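Local coordinates for protein HpcH/HpaI aldolase (Desulfitobacterium hafniense, PDB 3QZ6) that is of unknown specific function but belongs to the HpcH/HpaI aldolase family, whose members share a TIM-barrel fold, at residues I42-C45 with E46-A49; S99-T102 with M103-T106; K192-E195 with C196-K199. All coordinates share one frame; numbering follows the deposited sequence.

Overall arrangement
The chain folds as a TIM barrel, and all three contacts are local, each within one continuous run of eight residues. From the N terminus, interaction 1 comes first, where strand 40-44 runs out into the loop leading to helix 52-65. Interaction 2 follows at the start of helix 100-110, just after strand 91-94, and interaction 3 lies in helix 191-207, before strand 210-215. They stand in series, so none nests inside or crosses another, and only interaction 1 shapes a turn rather than a helix. Their centres are about 21 to 26 Å apart and none touches another; interaction 1 sits at a strand end, interactions 2 and 3 in helices around the barrel.

Interaction 1: I42-C45 with E46-A49; sequences IVDC and EHAA
Asp44 ends barrel strand 40-44 of the TIM barrel, and its carboxylate folds over the start of the following loop, meeting Glu46 and His47. Two backbone N-H groups converge on one carboxylate oxygen. The weak, bent bond from Glu46 N to Asp44 OD1, at 3.2 Å, closes an Asx turn. In addition, the N of His47 lies 3.1 Å from Asp44 OD1, with an N-H...O angle of 152°, and comes from above the carboxylate plane. With CG anti to its own backbone N (chi1 -159°), Asp44 turns its carboxylate toward the loop. At the same residue the backbone makes an inverse gamma turn, closed by a weak bond from Cys45 N to Val43 O.

The charged groups involve a neighbouring strand. Asp44 OD2 accepts from Asn22 and forms a salt bridge with Arg72, which also pairs with Glu46 OE1. This shared arginine would be expected to ease the repulsion between Asp44 OD1 and Glu46 OE1, 4.7 Å apart.

Side-chain packing accompanies these bonds. The His47 imidazole stands nearly upright to the carboxylate, their planes 79° apart, and Asp44 OD2 sits at the ring edge, 3.7 Å from His47 CD2. Over one ring face lies the CG of Glu46, 3.7 Å above the plane. The turn lies at the start of a surface loop, where the Ala48 side chain is about 12 Å from a bound zinc ion. Just past the histidine, the methyl CB of Ala48 packs 3.2 Å from Asp44 O.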
ATOM      1  N   ILE A  42       5.166  11.236  -6.416  1.00 13.65           N
ATOM      2  CA  ILE A  42       5.864  12.228  -5.624  1.00 17.08           C
ATOM      3  C   ILE A  42       6.033  11.706  -4.219  1.00 19.77           C
ATOM      4  O   ILE A  42       5.054  11.418  -3.536  1.00 16.35           O
ATOM      5  CB  ILE A  42       5.100  13.562  -5.584  1.00 18.23           C
ATOM      6  CG1 ILE A  42       4.732  14.009  -7.009  1.00 19.89           C
ATOM      7  CG2 ILE A  42       5.924  14.628  -4.845  1.00 17.15           C
ATOM      8  CD1 ILE A  42       4.269  15.461  -7.091  1.00 21.10           C
ATOM      9  N   VAL A  43       7.282  11.562  -3.796  1.00 17.63           N
ATOM     10  CA  VAL A  43       7.556  11.096  -2.448  1.00 16.68           C
ATOM     11  C   VAL A  43       7.351  12.266  -1.490  1.00 17.07           C
ATOM     12  O   VAL A  43       7.931  13.336  -1.684  1.00 18.42           O
ATOM     13  CB  VAL A  43       8.993  10.556  -2.318  1.00 17.46           C
ATOM     14  CG1 VAL A  43       9.257  10.092  -0.878  1.00 15.75           C
ATOM     15  CG2 VAL A  43       9.212   9.397  -3.319  1.00 15.14           C
ATOM     16  N   ASP A  44       6.524  12.070  -0.467  1.00 16.78           N
ATOM     17  CA  ASP A  44       6.229  13.152   0.472  1.00 14.85           C
ATOM     18  C   ASP A  44       7.248  13.231   1.612  1.00 21.21           C
ATOM     19  O   ASP A  44       7.054  12.617   2.655  1.00 19.97           O
ATOM     20  CB  ASP A  44       4.832  12.985   1.057  1.00 17.98           C
ATOM     21  CG  ASP A  44       4.280  14.295   1.621  1.00 28.08           C
ATOM     22  OD1 ASP A  44       5.083  15.229   1.812  1.00 25.71           O
ATOM     23  OD2 ASP A  44       3.060  14.386   1.869  1.00 21.66           O
ATOM     24  N   CYS A  45       8.332  13.981   1.420  1.00 18.93           N
ATOM     25  CA  CYS A  45       9.309  14.164   2.491  1.00 16.26           C
ATOM     26  C   CYS A  45       8.970  15.362   3.362  1.00 18.46           C
ATOM     27  O   CYS A  45       9.680  15.669   4.315  1.00 26.95           O
ATOM     28  CB  CYS A  45      10.733  14.340   1.941  1.00 17.51           C
ATOM     29  SG  CYS A  45      11.497  12.805   1.398  1.00 22.28           S
ATOM     30  N   GLU A  46       7.905  16.062   3.020  1.00 14.39           N
ATOM     31  CA  GLU A  46       7.451  17.157   3.868  1.00 16.32           C
ATOM     32  C   GLU A  46       6.639  16.628   5.046  1.00 21.61           C
ATOM     33  O   GLU A  46       6.806  17.077   6.180  1.00 19.51           O
ATOM     34  CB  GLU A  46       6.618  18.160   3.065  1.00 19.88           C
ATOM     35  CG  GLU A  46       6.078  19.306   3.910  1.00 21.68           C
ATOM     36  CD  GLU A  46       5.298  20.314   3.089  1.00 28.85           C
ATOM     37  OE1 GLU A  46       4.743  19.924   2.037  1.00 28.63           O
ATOM     38  OE2 GLU A  46       5.254  21.496   3.489  1.00 24.76           O
ATOM     39  N   HIS A  47       5.764  15.666   4.778  1.00 18.39           N
ATOM     40  CA  HIS A  47       4.832  15.200   5.800  1.00 16.62           C
ATOM     41  C   HIS A  47       5.009  13.723   6.177  1.00 17.14           C
ATOM     42  O   HIS A  47       4.138  13.139   6.845  1.00 18.18           O
ATOM     43  CB  HIS A  47       3.384  15.395   5.326  1.00 18.44           C
ATOM     44  CG  HIS A  47       3.006  16.822   5.063  1.00 23.49           C
ATOM     45  ND1 HIS A  47       3.085  17.806   6.028  1.00 20.31           N
ATOM     46  CD2 HIS A  47       2.502  17.420   3.955  1.00 28.44           C
ATOM     47  CE1 HIS A  47       2.664  18.952   5.519  1.00 26.54           C
ATOM     48  NE2 HIS A  47       2.303  18.746   4.265  1.00 22.39           N
ATOM     49  N   ALA A  48       6.103  13.106   5.739  1.00 16.32           N
ATOM     50  CA  ALA A  48       6.332  11.693   6.052  1.00 19.59           C
ATOM     51  C   ALA A  48       7.801  11.395   6.292  1.00 17.18           C
ATOM     52  O   ALA A  48       8.646  12.281   6.186  1.00 17.82           O
ATOM     53  CB  ALA A  48       5.760  10.781   4.964  1.00 14.13           C
ATOM     54  N   ALA A  49       8.109  10.139   6.611  1.00 12.10           N
ATOM     55  CA  ALA A  49       9.407   9.822   7.195  1.00 15.06           C
ATOM     56  C   ALA A  49      10.457   9.307   6.216  1.00 19.01           C
ATOM     57  O   ALA A  49      11.476   8.801   6.650  1.00 18.76           O
ATOM     58  CB  ALA A  49       9.226   8.797   8.330  1.00 14.06           C
TER

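Interaction 2: S99-T102 with M103-T106; sequences SAET and MRET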
ATOM      1  N   SER A  99       7.661  33.397  -2.908  1.00 30.08           N
ATOM      2  CA  SER A  99       8.435  34.485  -3.515  1.00 30.23           C
ATOM      3  C   SER A  99       9.340  33.990  -4.623  1.00 30.22           C
ATOM      4  O   SER A  99       9.660  32.803  -4.689  1.00 28.67           O
ATOM      5  CB  SER A  99       9.318  35.141  -2.458  1.00 33.45           C
ATOM      6  OG  SER A  99      10.284  34.204  -2.014  1.00 36.90           O
ATOM      7  N   ALA A 100       9.765  34.909  -5.482  1.00 24.59           N
ATOM      8  CA  ALA A 100      10.710  34.584  -6.538  1.00 24.21           C
ATOM      9  C   ALA A 100      11.993  34.037  -5.924  1.00 27.67           C
ATOM     10  O   ALA A 100      12.627  33.150  -6.490  1.00 30.22           O
ATOM     11  CB  ALA A 100      11.017  35.820  -7.393  1.00 27.56           C
ATOM     12  N   GLU A 101      12.366  34.556  -4.757  1.00 24.30           N
ATOM     13  CA  GLU A 101      13.647  34.193  -4.166  1.00 29.97           C
ATOM     14  C   GLU A 101      13.740  32.687  -3.889  1.00 28.55           C
ATOM     15  O   GLU A 101      14.778  32.071  -4.114  1.00 25.78           O
ATOM     16  CB  GLU A 101      13.922  35.001  -2.898  1.00 37.80           C
ATOM     17  CG  GLU A 101      15.256  34.651  -2.237  1.00 53.82           C
ATOM     18  CD  GLU A 101      16.439  34.690  -3.211  1.00 62.71           C
ATOM     19  OE1 GLU A 101      16.517  35.641  -4.028  1.00 67.42           O
ATOM     20  OE2 GLU A 101      17.286  33.764  -3.160  1.00 54.83           O
ATOM     21  N   THR A 102      12.653  32.096  -3.405  1.00 21.79           N
ATOM     22  CA  THR A 102      12.639  30.660  -3.137  1.00 22.81           C
ATOM     23  C   THR A 102      12.913  29.875  -4.417  1.00 23.58           C
ATOM     24  O   THR A 102      13.648  28.892  -4.409  1.00 24.42           O
ATOM     25  CB  THR A 102      11.294  30.228  -2.542  1.00 26.79           C
ATOM     26  OG1 THR A 102      11.121  30.865  -1.270  1.00 30.56           O
ATOM     27  CG2 THR A 102      11.239  28.718  -2.362  1.00 24.72           C
HETATM   28  N   MSE A 103      12.312  30.314  -5.517  1.00 22.64           N
HETATM   29  CA  MSE A 103      12.532  29.670  -6.804  1.00 23.35           C
HETATM   30  C   MSE A 103      13.953  29.898  -7.312  1.00 24.00           C
HETATM   31  O   MSE A 103      14.578  28.982  -7.860  1.00 22.75           O
HETATM   32  CB  MSE A 103      11.520  30.169  -7.835  1.00 22.98           C
HETATM   33  CG  MSE A 103      10.096  29.714  -7.578  1.00 27.22           C
HETATM   34 SE   MSE A 103       9.936  27.751  -7.525  0.79 47.45          SE
HETATM   35  CE  MSE A 103      10.051  27.504  -5.689  1.00 14.60           C
ATOM     36  N   ARG A 104      14.471  31.112  -7.144  1.00 20.13           N
ATOM     37  CA  ARG A 104      15.842  31.371  -7.579  1.00 23.63           C
ATOM     38  C   ARG A 104      16.812  30.449  -6.851  1.00 23.44           C
ATOM     39  O   ARG A 104      17.730  29.898  -7.456  1.00 24.74           O
ATOM     40  CB  ARG A 104      16.232  32.839  -7.383  1.00 21.75           C
ATOM     41  CG  ARG A 104      15.620  33.765  -8.439  1.00 28.08           C
ATOM     42  CD  ARG A 104      16.272  35.146  -8.432  1.00 34.39           C
ATOM     43  NE  ARG A 104      15.841  35.940  -7.287  1.00 43.53           N
ATOM     44  CZ  ARG A 104      14.794  36.757  -7.301  1.00 46.72           C
ATOM     45  NH1 ARG A 104      14.468  37.438  -6.209  1.00 43.97           N
ATOM     46  NH2 ARG A 104      14.068  36.887  -8.407  1.00 46.15           N
ATOM     47  N   GLU A 105      16.590  30.269  -5.553  1.00 20.81           N
ATOM     48  CA  GLU A 105      17.471  29.436  -4.746  1.00 20.45           C
ATOM     49  C   GLU A 105      17.324  27.956  -5.111  1.00 23.62           C
ATOM     50  O   GLU A 105      18.313  27.224  -5.170  1.00 24.38           O
ATOM     51  CB  GLU A 105      17.188  29.662  -3.264  1.00 22.76           C
ATOM     52  CG  GLU A 105      18.072  28.854  -2.338  1.00 31.97           C
ATOM     53  CD  GLU A 105      19.528  29.301  -2.357  1.00 37.94           C
ATOM     54  OE1 GLU A 105      19.864  30.292  -3.053  1.00 37.02           O
ATOM     55  OE2 GLU A 105      20.340  28.653  -1.665  1.00 37.41           O
ATOM     56  N   THR A 106      16.096  27.511  -5.359  1.00 22.72           N
ATOM     57  CA  THR A 106      15.880  26.143  -5.825  1.00 20.91           C
ATOM     58  C   THR A 106      16.623  25.885  -7.137  1.00 19.97           C
ATOM     59  O   THR A 106      17.343  24.895  -7.281  1.00 21.02           O
ATOM     60  CB  THR A 106      14.400  25.835  -6.039  1.00 22.65           C
ATOM     61  OG1 THR A 106      13.684  26.047  -4.815  1.00 21.17           O
ATOM     62  CG2 THR A 106      14.237  24.378  -6.465  1.00 23.05           C
TER
HETATM   63  O   HOH W   1      19.400  32.483  -4.544  1.00 39.53           O
HETATM   64  O   HOH W   2      18.714  35.831  -5.656  1.00 56.85           O
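Arg104 N donates to Ala100 O at 2.8 Å in the first turn of helix 100-110, one of the helices around the TIM barrel. The next backbone bond runs from Glu105 N to Glu101 O. One residue further on, Thr102 O is gripped by two donors from Thr106: its N at 3.0 Å and its hydroxyl OG1 at 2.9 Å, arriving from opposite faces of the carbonyl plane. The Thr106 hydroxyl can do this because OG1 lies anti to its carbonyl carbon (chi1 -58°), leaning back along the helix.

Side-chain charges come next. Glu101 and Arg104 form a salt bridge between residues three apart (i, i+3), in which NE of Arg104 lies 3.3 Å from OE1 of Glu101 and NH1 makes a second bond to that oxygen; both are weak. The chains cross at about a right angle, the carboxylate and guanidinium planes 59° apart. One water donates to Glu101 OE1 and accepts weakly from Arg104 NE. Another donates to both Glu101 OE2 and Glu105 OE1, linking two carboxylates that probably repel each other; Glu105 is also held by Arg108. At the helix start, Ser99 is the N-cap, its OG taking a weak bond from Thr102 N.

Packing completes the contact. The Arg104 guanidinium lies flat over the backbone, with Ala100 C 4.1 Å from its plane. Selenomethionine Met103 turns inward against Ile94, Ala148 and Ile162, joining the helix to strands 91-94 and 145-150. Bends at both chi2 and chi3 turn its chain back and leave CE 3.7 Å from Thr102 CG2.

Interaction 3: K192-E195 with C196-K199; sequences KVYE and CYEK
Tyr197 presents its ring edge to the face of Tyr194, a T-shaped pair between neighbouring turns of helix 191-207 in the outer layer of the TIM barrel. The centroids are 5.2 Å apart and the planes 75° from one another. Tyr197 CE2 sits above the centre of the Tyr194 ring, while the nearest carbons of the two, both CD2, are 3.7 Å apart. The rotation of the Tyr197 ring about CB-CG (chi2 -18°) aims that edge at its partner.

One face of the Tyr197 ring covers its own helix: Val193 O lies 3.5 Å below it and also accepts the Tyr197 N-H. Val193 runs alongside in the same direction, its CG1 pressed to 3.2 Å from Tyr197 CZ, a tight fit at the phenol end.

Beyond the pair, Tyr197 meets Phe173 and, edge-to-face, Phe213, packing the helix against strands 170-173 and 210-215. Tyr194 has an edge-to-face partner in Trp224, and its hydroxyl is hydrogen-bonded to Glu189. Glu198 bends at chi2 and is salt-bridged to Arg228; with CG anti to its carbonyl carbon (chi1 -64°), it sets CG 3.2 Å from Tyr194 O.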
ATOM      1  N   LYS A 192     -13.980  30.426  -3.912  1.00 33.63           N
ATOM      2  CA  LYS A 192     -12.794  31.253  -3.660  1.00 34.35           C
ATOM      3  C   LYS A 192     -11.499  30.506  -3.989  1.00 34.00           C
ATOM      4  O   LYS A 192     -10.523  31.097  -4.446  1.00 35.18           O
ATOM      5  CB  LYS A 192     -12.757  31.748  -2.211  1.00 40.30           C
ATOM      6  CG  LYS A 192     -13.744  32.867  -1.892  1.00 55.14           C
ATOM      7  CD  LYS A 192     -13.753  33.172  -0.393  1.00 68.48           C
ATOM      8  CE  LYS A 192     -13.069  34.496  -0.070  1.00 76.18           C
ATOM      9  NZ  LYS A 192     -12.524  34.508   1.322  1.00 78.10           N
ATOM     10  N   VAL A 193     -11.492  29.201  -3.747  1.00 31.89           N
ATOM     11  CA  VAL A 193     -10.329  28.389  -4.061  1.00 27.31           C
ATOM     12  C   VAL A 193     -10.124  28.336  -5.576  1.00 26.99           C
ATOM     13  O   VAL A 193      -9.022  28.556  -6.068  1.00 29.34           O
ATOM     14  CB  VAL A 193     -10.463  26.968  -3.471  1.00 32.20           C
ATOM     15  CG1 VAL A 193      -9.358  26.066  -3.978  1.00 30.28           C
ATOM     16  CG2 VAL A 193     -10.448  27.026  -1.949  1.00 26.32           C
ATOM     17  N   TYR A 194     -11.194  28.063  -6.313  1.00 26.75           N
ATOM     18  CA  TYR A 194     -11.119  28.042  -7.771  1.00 30.43           C
ATOM     19  C   TYR A 194     -10.736  29.398  -8.392  1.00 30.07           C
ATOM     20  O   TYR A 194     -10.046  29.444  -9.408  1.00 30.66           O
ATOM     21  CB  TYR A 194     -12.415  27.477  -8.374  1.00 32.64           C
ATOM     22  CG  TYR A 194     -12.433  25.970  -8.330  1.00 32.77           C
ATOM     23  CD1 TYR A 194     -12.960  25.295  -7.239  1.00 42.39           C
ATOM     24  CD2 TYR A 194     -11.875  25.220  -9.355  1.00 30.70           C
ATOM     25  CE1 TYR A 194     -12.954  23.918  -7.184  1.00 43.09           C
ATOM     26  CE2 TYR A 194     -11.863  23.842  -9.306  1.00 33.33           C
ATOM     27  CZ  TYR A 194     -12.407  23.197  -8.219  1.00 38.72           C
ATOM     28  OH  TYR A 194     -12.400  21.822  -8.159  1.00 40.04           O
ATOM     29  N   GLU A 195     -11.156  30.495  -7.771  1.00 30.13           N
ATOM     30  CA  GLU A 195     -10.720  31.823  -8.211  1.00 33.26           C
ATOM     31  C   GLU A 195      -9.202  31.923  -8.166  1.00 33.78           C
ATOM     32  O   GLU A 195      -8.578  32.419  -9.104  1.00 29.53           O
ATOM     33  CB  GLU A 195     -11.310  32.918  -7.325  1.00 43.10           C
ATOM     34  CG  GLU A 195     -12.787  33.184  -7.529  1.00 59.47           C
ATOM     35  CD  GLU A 195     -13.313  34.254  -6.584  1.00 71.73           C
ATOM     36  OE1 GLU A 195     -12.538  35.177  -6.237  1.00 73.27           O
ATOM     37  OE2 GLU A 195     -14.494  34.163  -6.179  1.00 73.44           O
ATOM     38  N   CYS A 196      -8.607  31.464  -7.064  1.00 27.54           N
ATOM     39  CA  CYS A 196      -7.152  31.435  -6.949  1.00 28.73           C
ATOM     40  C   CYS A 196      -6.532  30.597  -8.067  1.00 27.71           C
ATOM     41  O   CYS A 196      -5.571  31.015  -8.716  1.00 28.16           O
ATOM     42  CB  CYS A 196      -6.716  30.883  -5.582  1.00 28.24           C
ATOM     43  SG  CYS A 196      -7.103  31.949  -4.169  1.00 35.30           S
ATOM     44  N   TYR A 197      -7.073  29.404  -8.286  1.00 26.78           N
ATOM     45  CA  TYR A 197      -6.538  28.534  -9.330  1.00 22.19           C
ATOM     46  C   TYR A 197      -6.509  29.271 -10.660  1.00 25.82           C
ATOM     47  O   TYR A 197      -5.511  29.239 -11.380  1.00 29.18           O
ATOM     48  CB  TYR A 197      -7.390  27.274  -9.485  1.00 23.10           C
ATOM     49  CG  TYR A 197      -7.396  26.343  -8.294  1.00 26.79           C
ATOM     50  CD1 TYR A 197      -6.418  26.420  -7.307  1.00 28.11           C
ATOM     51  CD2 TYR A 197      -8.384  25.374  -8.166  1.00 29.67           C
ATOM     52  CE1 TYR A 197      -6.432  25.548  -6.221  1.00 28.36           C
ATOM     53  CE2 TYR A 197      -8.403  24.505  -7.095  1.00 33.55           C
ATOM     54  CZ  TYR A 197      -7.427  24.591  -6.132  1.00 33.29           C
ATOM     55  OH  TYR A 197      -7.478  23.716  -5.071  1.00 35.49           O
ATOM     56  N   GLU A 198      -7.623  29.927 -10.985  1.00 28.55           N
ATOM     57  CA  GLU A 198      -7.752  30.631 -12.257  1.00 30.32           C
ATOM     58  C   GLU A 198      -6.695  31.716 -12.393  1.00 29.32           C
ATOM     59  O   GLU A 198      -6.079  31.859 -13.453  1.00 31.08           O
ATOM     60  CB  GLU A 198      -9.151  31.245 -12.410  1.00 33.60           C
ATOM     61  CG  GLU A 198     -10.300  30.240 -12.480  1.00 42.50           C
ATOM     62  CD  GLU A 198     -10.461  29.607 -13.857  1.00 52.70           C
ATOM     63  OE1 GLU A 198      -9.489  29.622 -14.645  1.00 52.94           O
ATOM     64  OE2 GLU A 198     -11.566  29.094 -14.151  1.00 54.58           O
ATOM     65  N   LYS A 199      -6.503  32.490 -11.328  1.00 28.77           N
ATOM     66  CA  LYS A 199      -5.513  33.563 -11.342  1.00 30.94           C
ATOM     67  C   LYS A 199      -4.132  32.992 -11.600  1.00 26.08           C
ATOM     68  O   LYS A 199      -3.357  33.542 -12.373  1.00 29.30           O
ATOM     69  CB  LYS A 199      -5.506  34.341 -10.026  1.00 33.73           C
ATOM     70  CG  LYS A 199      -6.631  35.346  -9.884  1.00 44.99           C
ATOM     71  CD  LYS A 199      -6.588  36.033  -8.526  1.00 52.09           C
ATOM     72  CE  LYS A 199      -7.762  36.987  -8.361  1.00 56.44           C
ATOM     73  NZ  LYS A 199      -7.844  37.525  -6.982  1.00 59.12           N
TER